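PDB 6GL2: endoglucanase, family GH5 from Zobellia galactanivorans, which probably hydrolyses beta-1,4-linked glucose polymers, with hemicelluloses such as mixed-linkage glucan as its likely substrates. Local coordinates for residues D32-D37 with P65-F70; A49-I54 with L96-Y101; V179-I184 with L214-D219; A270-E275 with C304-D309. One frame throughout, in Å; residues are numbered along the deposited sequence. Where two conformers were deposited one is given.

Contact 1 of 4, residues D32-D37 with P65-F70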
# COMPACT_ATOMS: atom_id res chain seq x y z
N ASP A 32 -3.68 -7.72 -7.77
CA ASP A 32 -2.49 -7.06 -8.29
C ASP A 32 -1.69 -7.89 -9.30
O ASP A 32 -0.77 -7.35 -9.91
CB ASP A 32 -1.56 -6.65 -7.14
CG ASP A 32 -1.31 -7.76 -6.20
OD1 ASP A 32 -2.26 -8.48 -5.76
OD2 ASP A 32 -0.10 -7.98 -5.81
N THR A 33 -2.03 -9.15 -9.48
CA THR A 33 -1.30 -9.99 -10.42
C THR A 33 -1.22 -9.30 -11.79
O THR A 33 -2.20 -8.80 -12.31
CB THR A 33 -2.08 -11.32 -10.50
OG1 THR A 33 -1.98 -12.02 -9.28
CG2 THR A 33 -1.57 -12.25 -11.68
N TYR A 34 -0.01 -9.32 -12.35
CA TYR A 34 0.19 -8.64 -13.64
C TYR A 34 -0.10 -9.63 -14.77
O TYR A 34 0.87 -10.16 -15.43
CB TYR A 34 1.56 -8.01 -13.74
CG TYR A 34 1.68 -7.03 -14.89
CD1 TYR A 34 1.05 -5.85 -14.86
CD2 TYR A 34 2.35 -7.38 -16.03
CE1 TYR A 34 1.14 -4.92 -15.88
CE2 TYR A 34 2.42 -6.47 -17.09
CZ TYR A 34 1.78 -5.26 -17.01
OH TYR A 34 1.89 -4.33 -18.02
N ASN A 35 -1.35 -10.00 -14.92
CA ASN A 35 -1.87 -10.95 -15.92
C ASN A 35 -3.33 -10.68 -16.07
O ASN A 35 -3.98 -10.23 -15.10
CB ASN A 35 -1.55 -12.37 -15.42
CG ASN A 35 -1.76 -13.45 -16.51
OD1 ASN A 35 -2.86 -13.75 -16.92
ND2 ASN A 35 -0.62 -13.97 -17.03
N SER A 36 -3.95 -11.01 -17.23
CA SER A 36 -5.38 -10.87 -17.36
C SER A 36 -6.14 -11.80 -16.39
O SER A 36 -7.28 -11.55 -16.06
CB SER A 36 -5.85 -11.10 -18.80
OG SER A 36 -5.42 -12.37 -19.20
N ASP A 37 -5.50 -12.89 -15.93
CA ASP A 37 -6.07 -13.89 -15.02
C ASP A 37 -5.38 -13.64 -13.65
O ASP A 37 -4.19 -13.91 -13.53
CB ASP A 37 -5.70 -15.28 -15.52
CG ASP A 37 -6.19 -16.39 -14.65
OD1 ASP A 37 -6.62 -16.18 -13.52
OD2 ASP A 37 -6.27 -17.55 -15.19
N PRO A 65 -4.38 -4.59 -2.99
CA PRO A 65 -3.73 -3.98 -4.17
C PRO A 65 -4.38 -4.52 -5.47
O PRO A 65 -4.78 -5.65 -5.57
CB PRO A 65 -2.31 -4.53 -3.99
CG PRO A 65 -2.43 -5.80 -3.25
CD PRO A 65 -3.56 -5.56 -2.34
N VAL A 66 -4.56 -3.57 -6.39
CA VAL A 66 -5.26 -3.97 -7.62
C VAL A 66 -4.46 -3.40 -8.77
O VAL A 66 -4.10 -2.22 -8.85
CB VAL A 66 -6.68 -3.32 -7.69
CG1 VAL A 66 -7.39 -3.71 -8.99
CG2 VAL A 66 -7.54 -3.76 -6.49
N THR A 67 -4.22 -4.25 -9.75
CA THR A 67 -3.62 -3.89 -11.06
C THR A 67 -4.78 -3.76 -12.04
O THR A 67 -5.61 -4.67 -12.14
CB THR A 67 -2.55 -4.89 -11.50
OG1 THR A 67 -1.45 -4.81 -10.60
CG2 THR A 67 -2.10 -4.62 -12.98
N TRP A 68 -4.86 -2.64 -12.71
CA TRP A 68 -6.02 -2.29 -13.54
C TRP A 68 -5.73 -2.48 -15.01
O TRP A 68 -6.68 -2.54 -15.78
CB TRP A 68 -6.45 -0.82 -13.26
CG TRP A 68 -6.84 -0.62 -11.84
CD1 TRP A 68 -6.02 -0.29 -10.79
CD2 TRP A 68 -8.15 -0.77 -11.22
NE1 TRP A 68 -6.71 -0.24 -9.64
CE2 TRP A 68 -8.01 -0.50 -9.83
CE3 TRP A 68 -9.40 -1.11 -11.73
CZ2 TRP A 68 -9.07 -0.59 -8.93
CZ3 TRP A 68 -10.46 -1.23 -10.83
CH2 TRP A 68 -10.29 -0.89 -9.48
N LYS A 69 -4.49 -2.53 -15.42
CA LYS A 69 -4.09 -2.50 -16.86
C LYS A 69 -4.88 -3.46 -17.74
O LYS A 69 -5.36 -3.07 -18.81
CB LYS A 69 -2.56 -2.73 -16.97
CG LYS A 69 -2.11 -2.65 -18.44
CD LYS A 69 -0.63 -2.79 -18.60
CE LYS A 69 -0.22 -2.98 -20.08
NZ LYS A 69 -1.39 -3.10 -21.03
N PHE A 70 -5.06 -4.66 -17.31
CA PHE A 70 -5.68 -5.61 -18.19
C PHE A 70 -7.17 -5.44 -18.28
O PHE A 70 -7.86 -6.24 -18.93
CB PHE A 70 -5.27 -7.02 -17.79
CG PHE A 70 -3.80 -7.28 -17.97
CD1 PHE A 70 -3.35 -7.64 -19.19
CD2 PHE A 70 -2.91 -7.14 -16.93
CE1 PHE A 70 -2.02 -7.88 -19.38
CE2 PHE A 70 -1.55 -7.32 -17.12
CZ PHE A 70 -1.15 -7.69 -18.37
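The ring of Phe70 meets the ring of Tyr34 in a T-shaped (edge-to-face) stack, with CE2 of Phe70 lying 3.6 Å above the Tyr34 plane, over its centre. The two planes stand at 68°, and Tyr34 CG lies at the edge of the Phe70 ring, in its plane. One face of Phe70 is laid against the backbone of the other loop, where Asn35 C and Ser36 N sit above the plane toward the rim. These are the loops that follow the first two strands of the (beta/alpha)8 barrel, on its C-terminal rim. Tyr34 CD1 also touches the methyl CG2 of Thr67 at 3.9 Å, the two side chains crossing at about a right angle. Deeper in, Asp32 and Pro65 lie side by side, with Pro65 CG 3.7 Å from Asp32 OD1. The carboxylate of Asp32 is held by the backbone N of Asn29 and of Ala30, and His107 touches both Asp32 and Pro65. Thr67 OG1 ties the loops together: it accepts from His108 N and donates to Asp32 O at 2.7 Å, standing 36° out of the carbonyl plane.

Contact 2 of 4, residues A49-I54 with L96-Y101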
# COMPACT_ATOMS: atom_id res chain seq x y z
N ALA A 49 -14.06 -16.49 3.26
CA ALA A 49 -13.48 -17.37 4.22
C ALA A 49 -11.99 -17.09 4.48
O ALA A 49 -11.48 -17.17 5.59
CB ALA A 49 -13.70 -18.85 3.80
N MET A 50 -11.26 -16.68 3.44
CA MET A 50 -9.91 -16.23 3.60
C MET A 50 -9.81 -14.96 4.42
O MET A 50 -9.03 -14.90 5.35
CB MET A 50 -9.21 -16.03 2.24
CG MET A 50 -9.07 -17.29 1.44
SD MET A 50 -8.57 -16.90 -0.29
CE MET A 50 -8.94 -18.45 -1.16
N ILE A 51 -10.53 -13.97 3.95
CA ILE A 51 -10.50 -12.70 4.70
C ILE A 51 -10.94 -12.81 6.13
O ILE A 51 -10.38 -12.18 7.04
CB ILE A 51 -11.29 -11.65 3.92
CG1 ILE A 51 -10.78 -11.47 2.49
CG2 ILE A 51 -11.26 -10.32 4.71
CD1 ILE A 51 -9.27 -11.26 2.36
N ASP A 52 -11.90 -13.70 6.42
CA ASP A 52 -12.33 -13.95 7.77
C ASP A 52 -11.16 -14.37 8.66
O ASP A 52 -11.08 -13.90 9.80
CB ASP A 52 -13.36 -15.14 7.82
CG ASP A 52 -14.70 -14.77 7.25
OD1 ASP A 52 -15.08 -13.61 7.02
OD2 ASP A 52 -15.45 -15.77 6.97
N GLU A 53 -10.25 -15.19 8.15
CA GLU A 53 -9.13 -15.60 8.96
C GLU A 53 -8.18 -14.44 9.25
O GLU A 53 -7.55 -14.36 10.33
CB GLU A 53 -8.33 -16.68 8.30
CG GLU A 53 -9.13 -17.97 8.19
CD GLU A 53 -9.70 -18.45 9.53
OE1 GLU A 53 -8.96 -18.42 10.53
OE2 GLU A 53 -10.88 -18.87 9.58
N ILE A 54 -8.00 -13.55 8.29
CA ILE A 54 -7.15 -12.34 8.48
C ILE A 54 -7.72 -11.54 9.63
O ILE A 54 -6.99 -11.05 10.53
CB ILE A 54 -7.06 -11.52 7.19
CG1 ILE A 54 -6.59 -12.41 6.00
CG2 ILE A 54 -6.11 -10.32 7.36
CD1 ILE A 54 -5.29 -13.12 6.18
N LEU A 96 -14.75 -5.27 4.82
CA LEU A 96 -15.63 -4.34 5.52
C LEU A 96 -16.61 -5.03 6.40
O LEU A 96 -16.87 -4.58 7.55
CB LEU A 96 -16.39 -3.39 4.55
CG LEU A 96 -15.48 -2.43 3.76
CD1 LEU A 96 -16.25 -1.83 2.55
CD2 LEU A 96 -14.83 -1.32 4.65
N GLU A 97 -17.14 -6.15 5.99
CA GLU A 97 -18.07 -7.03 6.79
C GLU A 97 -17.44 -7.59 8.03
O GLU A 97 -18.14 -7.99 8.98
CB GLU A 97 -18.57 -8.18 5.94
CG GLU A 97 -19.57 -7.74 4.88
CD GLU A 97 -19.71 -8.64 3.70
OE1 GLU A 97 -19.20 -9.77 3.72
OE2 GLU A 97 -20.38 -8.11 2.76
N ASN A 98 -16.10 -7.67 8.07
CA ASN A 98 -15.29 -8.10 9.15
C ASN A 98 -14.87 -6.92 10.03
O ASN A 98 -13.96 -7.08 10.84
CB ASN A 98 -14.09 -8.90 8.66
CG ASN A 98 -14.39 -10.36 8.47
OD1 ASN A 98 -14.55 -11.13 9.45
ND2 ASN A 98 -14.47 -10.82 7.24
N GLU A 99 -15.44 -5.75 9.78
CA GLU A 99 -15.14 -4.58 10.56
C GLU A 99 -13.75 -4.01 10.28
O GLU A 99 -13.21 -3.29 11.13
CB GLU A 99 -15.42 -4.79 12.08
CG GLU A 99 -16.87 -5.25 12.33
CD GLU A 99 -17.84 -4.24 11.73
OE1 GLU A 99 -17.92 -3.13 12.27
OE2 GLU A 99 -18.50 -4.53 10.72
N MET A 100 -13.12 -4.39 9.18
CA MET A 100 -11.79 -3.91 8.81
C MET A 100 -11.85 -2.65 7.98
O MET A 100 -12.83 -2.34 7.31
CB MET A 100 -11.06 -4.99 8.02
CG MET A 100 -10.91 -6.32 8.76
SD MET A 100 -10.23 -7.61 7.70
CE MET A 100 -8.47 -7.17 7.82
N TYR A 101 -10.73 -1.94 8.01
CA TYR A 101 -10.42 -0.92 7.04
C TYR A 101 -9.96 -1.65 5.74
O TYR A 101 -9.36 -2.72 5.87
CB TYR A 101 -9.27 -0.01 7.50
CG TYR A 101 -9.69 0.93 8.65
CD1 TYR A 101 -9.66 0.50 9.94
CD2 TYR A 101 -10.17 2.14 8.37
CE1 TYR A 101 -10.13 1.34 11.01
CE2 TYR A 101 -10.59 3.05 9.41
CZ TYR A 101 -10.60 2.57 10.66
OH TYR A 101 -11.06 3.40 11.69
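Asp52 and Asn98 are joined by a nearly straight hydrogen bond, Asn98 ND2 to Asp52 OD1 at 2.9 Å. The CB of Asp52 points away from the loop, but chi1 (-72°) sets CG beside the backbone N, anti to the carbonyl carbon, and a small chi2 directs OD1 to the amide. OD1 takes the N-H on its anti lone pair and lies in the amide plane of Asn98, although the carboxylate itself is twisted 68° from that plane. Both polar atoms have a second partner: Lys48 NZ forms a salt bridge with OD1, and Asn98 ND2 also donates to Phe94 O, which probably fixes the rotation of the amide.

The rest is apolar, and Met100 carries it. Its chain is bent at the sulfur (chi3 81°), turning CE toward the helix so that it rests 4.0 Å from Ile54 CG2; these two side chains cross at about a right angle. Just before the bend, Met100 SD lies 4.2 Å from Ile51 CG2. That same methyl of Ile51 also sits 4.1 Å from Asn98 ND2, touching both the amide and the sulfur. Ala55 and Leu62 pack on Met100 as well, and Phe94 and Ala95 on Ile51.

The loop takes its shape from the end of helix 82-96, where Glu99, with positive phi, is the C-prime residue of a Schellman motif. Neighbouring outer helices of a (beta/alpha)8 barrel meet here, helix 48-57 against the turn leading into strand 101-105.

Contact 3 of 4, residues V179-I184 with L214-D219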
# COMPACT_ATOMS: atom_id res chain seq x y z
N VAL A 179 -3.28 14.92 -10.07
CA VAL A 179 -4.39 14.52 -10.96
C VAL A 179 -5.32 13.57 -10.20
O VAL A 179 -6.55 13.63 -10.34
CB VAL A 179 -3.87 13.82 -12.23
CG1 VAL A 179 -4.99 13.10 -12.93
CG2 VAL A 179 -3.21 14.84 -13.12
N SER A 180 -4.76 12.59 -9.50
CA SER A 180 -5.51 11.51 -8.87
C SER A 180 -6.31 12.01 -7.70
O SER A 180 -7.52 11.70 -7.55
CB SER A 180 -4.60 10.43 -8.46
OG SER A 180 -3.86 9.85 -9.51
N VAL A 181 -5.71 12.75 -6.80
CA VAL A 181 -6.47 13.37 -5.71
C VAL A 181 -7.58 14.26 -6.24
O VAL A 181 -8.71 14.21 -5.78
CB VAL A 181 -5.54 14.10 -4.71
CG1 VAL A 181 -6.31 15.00 -3.71
CG2 VAL A 181 -4.63 13.12 -4.00
N ASP A 182 -7.24 15.12 -7.19
CA ASP A 182 -8.25 16.01 -7.73
C ASP A 182 -9.41 15.21 -8.31
O ASP A 182 -10.60 15.57 -8.13
CB ASP A 182 -7.63 16.95 -8.77
CG ASP A 182 -6.75 18.02 -8.20
OD1 ASP A 182 -6.76 18.32 -7.03
OD2 ASP A 182 -6.08 18.68 -9.06
N ALA A 183 -9.13 14.15 -9.06
CA ALA A 183 -10.19 13.38 -9.63
C ALA A 183 -11.09 12.78 -8.54
O ALA A 183 -12.33 12.74 -8.65
CB ALA A 183 -9.63 12.22 -10.52
N ILE A 184 -10.50 12.19 -7.52
CA ILE A 184 -11.24 11.62 -6.44
C ILE A 184 -12.15 12.69 -5.80
O ILE A 184 -13.34 12.48 -5.60
CB ILE A 184 -10.34 10.99 -5.36
CG1 ILE A 184 -9.62 9.75 -5.99
CG2 ILE A 184 -11.15 10.67 -4.10
CD1 ILE A 184 -8.41 9.29 -5.18
N LEU A 214 5.07 16.22 -2.17
CA LEU A 214 4.06 17.21 -2.09
C LEU A 214 2.69 16.61 -1.90
O LEU A 214 2.27 15.75 -2.69
CB LEU A 214 4.00 18.12 -3.36
CG LEU A 214 5.27 18.95 -3.57
CD1 LEU A 214 5.19 19.56 -4.97
CD2 LEU A 214 5.39 20.02 -2.49
N VAL A 215 1.93 17.09 -0.96
CA VAL A 215 0.54 16.68 -0.79
C VAL A 215 -0.35 17.60 -1.65
O VAL A 215 -0.34 18.85 -1.48
CB VAL A 215 0.07 16.81 0.68
CG1 VAL A 215 -1.41 16.51 0.82
CG2 VAL A 215 0.88 15.88 1.56
N PRO A 216 -1.08 17.08 -2.63
CA PRO A 216 -1.92 17.89 -3.48
C PRO A 216 -2.84 18.78 -2.68
O PRO A 216 -3.56 18.33 -1.78
CB PRO A 216 -2.70 16.86 -4.31
CG PRO A 216 -1.79 15.69 -4.36
CD PRO A 216 -1.12 15.63 -3.03
N ASN A 217 -2.70 20.08 -2.96
CA ASN A 217 -3.57 21.09 -2.36
C ASN A 217 -3.43 21.27 -0.86
O ASN A 217 -4.30 21.88 -0.21
CB ASN A 217 -5.01 20.85 -2.73
CG ASN A 217 -5.17 20.47 -4.19
OD1 ASN A 217 -4.71 21.17 -5.05
ND2 ASN A 217 -5.89 19.37 -4.46
N GLY A 218 -2.42 20.66 -0.26
CA GLY A 218 -2.40 20.55 1.18
C GLY A 218 -3.55 19.80 1.85
O GLY A 218 -3.85 19.93 3.03
N ASP A 219 -4.21 18.95 1.04
CA ASP A 219 -5.41 18.23 1.42
C ASP A 219 -5.26 17.61 2.80
O ASP A 219 -4.38 16.78 3.04
CB ASP A 219 -5.67 17.18 0.36
CG ASP A 219 -6.99 16.45 0.51
OD1 ASP A 219 -7.34 15.93 1.58
OD2 ASP A 219 -7.74 16.45 -0.55
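Val181 crosses the ring of Pro216 at about a right angle, and the tight part of the contact lies there: Val181 CG2 is 3.8 Å from Pro216 CG, and the two CB atoms are 4.0 Å apart. The other methyl of Val181, CG1, stands anti to the backbone N and reaches Asp219 OD2 at 3.8 Å. That carboxylate is engaged elsewhere, OD2 in a salt bridge with Arg185 NE and OD1 in a hydrogen bond with Asn221 N, so toward Val181 it offers packing alone. In the (beta/alpha)8 barrel this joins the outer helix 167-186 to the loop between helix 207-212 and strand 222-227, and Val181 also touches Val198 of the inner strand 196-199. On the solvent side the contact thins to a single polar link. Exposed Asn217 donates through ND2 to Asp182 OD1 at 2.9 Å, with 165° at the hydrogen. The N-H meets OD1 nearly along its C-O axis, and the carboxylate and amide are almost coplanar, their planes 10° apart. An alanine in place of Asp182 would probably leave the Asn217 amide without this acceptor and able to turn. The loop itself is drawn into a tight bend by backbone bonds from Gly218 N to Val215 O and from Asp219 N to Pro216 O.

Contact 4 of 4, residues A270-E275 with C304-D309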
# COMPACT_ATOMS: atom_id res chain seq x y z
N ALA A 270 0.17 11.88 9.01
CA ALA A 270 0.21 10.50 9.48
C ALA A 270 0.77 9.62 8.35
O ALA A 270 0.74 10.03 7.21
CB ALA A 270 -1.24 10.06 9.83
N VAL A 271 1.34 8.50 8.76
CA VAL A 271 2.03 7.58 7.89
C VAL A 271 1.47 6.19 8.02
O VAL A 271 1.36 5.60 9.10
CB VAL A 271 3.54 7.57 8.19
CG1 VAL A 271 4.30 6.68 7.19
CG2 VAL A 271 4.09 9.04 8.09
N VAL A 272 1.26 5.59 6.81
CA VAL A 272 0.97 4.09 6.70
C VAL A 272 2.12 3.45 5.97
O VAL A 272 2.48 3.86 4.87
CB VAL A 272 -0.36 3.91 5.98
CG1 VAL A 272 -0.56 2.41 5.74
CG2 VAL A 272 -1.52 4.40 6.77
N MET A 273 2.75 2.51 6.65
CA MET A 273 3.79 1.68 6.08
C MET A 273 3.10 0.54 5.34
O MET A 273 2.83 -0.50 5.86
CB MET A 273 4.70 1.09 7.14
CG MET A 273 5.91 0.43 6.57
SD MET A 273 7.13 1.53 5.89
CE MET A 273 7.87 2.20 7.36
N GLY A 274 2.72 0.85 4.10
CA GLY A 274 1.73 0.03 3.39
C GLY A 274 2.32 -1.27 2.89
O GLY A 274 1.54 -2.22 2.61
N GLU A 275 3.64 -1.42 2.90
CA GLU A 275 4.31 -2.67 2.74
C GLU A 275 5.58 -2.68 3.54
O GLU A 275 6.32 -1.67 3.59
CB GLU A 275 4.75 -2.99 1.28
CG GLU A 275 3.58 -3.01 0.31
CD GLU A 275 4.03 -3.24 -1.12
OE1 GLU A 275 5.17 -3.63 -1.40
OE2 GLU A 275 3.14 -3.04 -2.04
N CYS A 304 1.03 2.95 10.96
CA CYS A 304 0.30 1.67 10.75
C CYS A 304 1.16 0.72 9.89
O CYS A 304 1.51 1.08 8.75
CB CYS A 304 -0.95 1.93 9.94
SG CYS A 304 -1.80 0.46 9.36
N PRO A 305 1.58 -0.42 10.42
CA PRO A 305 2.37 -1.37 9.64
C PRO A 305 1.46 -2.35 8.88
O PRO A 305 0.62 -3.04 9.52
CB PRO A 305 3.15 -2.15 10.78
CG PRO A 305 2.22 -2.06 11.97
CD PRO A 305 1.31 -0.90 11.79
N ILE A 306 1.77 -2.61 7.62
CA ILE A 306 0.98 -3.53 6.75
C ILE A 306 1.94 -4.52 6.12
O ILE A 306 2.65 -4.19 5.19
CB ILE A 306 0.11 -2.76 5.74
CG1 ILE A 306 -0.69 -1.63 6.36
CG2 ILE A 306 -0.75 -3.78 5.03
CD1 ILE A 306 -1.69 -0.97 5.44
N TRP A 307 1.95 -5.74 6.67
CA TRP A 307 2.82 -6.77 6.16
C TRP A 307 2.50 -7.17 4.73
O TRP A 307 1.30 -7.32 4.36
CB TRP A 307 2.67 -8.03 7.05
CG TRP A 307 3.44 -9.24 6.63
CD1 TRP A 307 3.09 -10.21 5.69
CD2 TRP A 307 4.75 -9.65 7.08
NE1 TRP A 307 4.06 -11.14 5.57
CE2 TRP A 307 5.12 -10.82 6.33
CE3 TRP A 307 5.70 -9.11 7.98
CZ2 TRP A 307 6.28 -11.52 6.56
CZ3 TRP A 307 6.87 -9.82 8.19
CH2 TRP A 307 7.15 -10.97 7.49
N TRP A 308 3.50 -7.31 3.82
CA TRP A 308 3.34 -7.82 2.48
C TRP A 308 3.26 -9.31 2.47
O TRP A 308 4.21 -9.98 2.84
CB TRP A 308 4.50 -7.34 1.54
CG TRP A 308 4.38 -7.86 0.20
CD1 TRP A 308 5.14 -8.78 -0.43
CD2 TRP A 308 3.36 -7.46 -0.75
NE1 TRP A 308 4.64 -9.06 -1.65
CE2 TRP A 308 3.59 -8.24 -1.92
CE3 TRP A 308 2.34 -6.55 -0.74
CZ2 TRP A 308 2.76 -8.14 -3.03
CZ3 TRP A 308 1.54 -6.41 -1.87
CH2 TRP A 308 1.79 -7.16 -3.01
N ASP A 309 2.11 -9.84 2.04
CA ASP A 309 1.91 -11.32 1.97
C ASP A 309 1.58 -11.67 0.54
O ASP A 309 0.59 -11.15 0.01
CB ASP A 309 0.79 -11.74 2.93
CG ASP A 309 0.60 -13.23 3.00
OD1 ASP A 309 0.50 -13.85 1.88
OD2 ASP A 309 0.49 -13.87 4.08
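Three backbone hydrogen bonds join Val271 and Met273 to Cys304 and Ile306 in a parallel ladder. Cys304 N donates to Val271 O at 3.3 Å. Met273 N gives the shortest bond, to Cys304 O at 2.8 Å, and Ile306 N donates to Met273 O. The short strand axes run 4.8 Å apart, only 6° from parallel. Beyond the last bond a CA-H...O contact takes over, Glu275 CA to Ile306 O at 3.3 Å.

Apolar contacts link Val272 to Cys304, on the same face of the sheet, and to Ile306: CG1 of Val272 meets Ile306 CD1 at 3.6 Å, and CG2 rests against Cys304 CB.

The third kind is a polar group on a ring. Glu275 and Trp308 lie side by side, pointing the same way, with Glu275 CD 3.7 Å from Trp308 CE3. The carboxylate and ring planes are 29° apart, and OE1 sits over one face, offset toward the rim. The oxygens of Glu275 are held from elsewhere, OE1 by Tyr229 OH and OE2 by a salt bridge to Arg63 NH1. An alanine at Glu275 would probably leave Arg63 without its ion-pair mate, Tyr229 OH without this hydrogen-bond partner and a gap beside Trp308. Glu275 lies near the C-terminal end of the seventh strand, where GH5 enzymes carry their nucleophile, and is probably that residue.

The strands are the ends of a beta-alpha-beta crossover through helix 284-301. Strand 222-227 pairs with 271-276 on its other side, a backbone hydrogen bond between Pro305 and Gly24 of strand 24-26 closes the barrel, and Met273 packs outward on helix 246-266.

How the contacts relate
Contacts 1 and 4 touch, although their centres are 21 Å apart: Asp32 OD2 lies 3.5 Å from Trp308 CH2, and Pro65 CG packs 4.2 Å from Trp308 CZ3. Both reach the C-terminal end of the barrel strands, where the catalytic cleft of GH5 enzymes lies, and His107 touches Asp32, Pro65 and Glu275 alike. Contacts 2 and 3 belong to the outer layer, each pairing a helix with a loop that leads into the N-terminal end of a strand; their centres are 29 Å apart. Contact 2 comes to about 6 Å from contact 4 and contact 3 to about 8 Å, between nearest atoms. All four lie away from the protein's known magnesium site (Asp240, Thr242 and Asp248), metal-free in this chain.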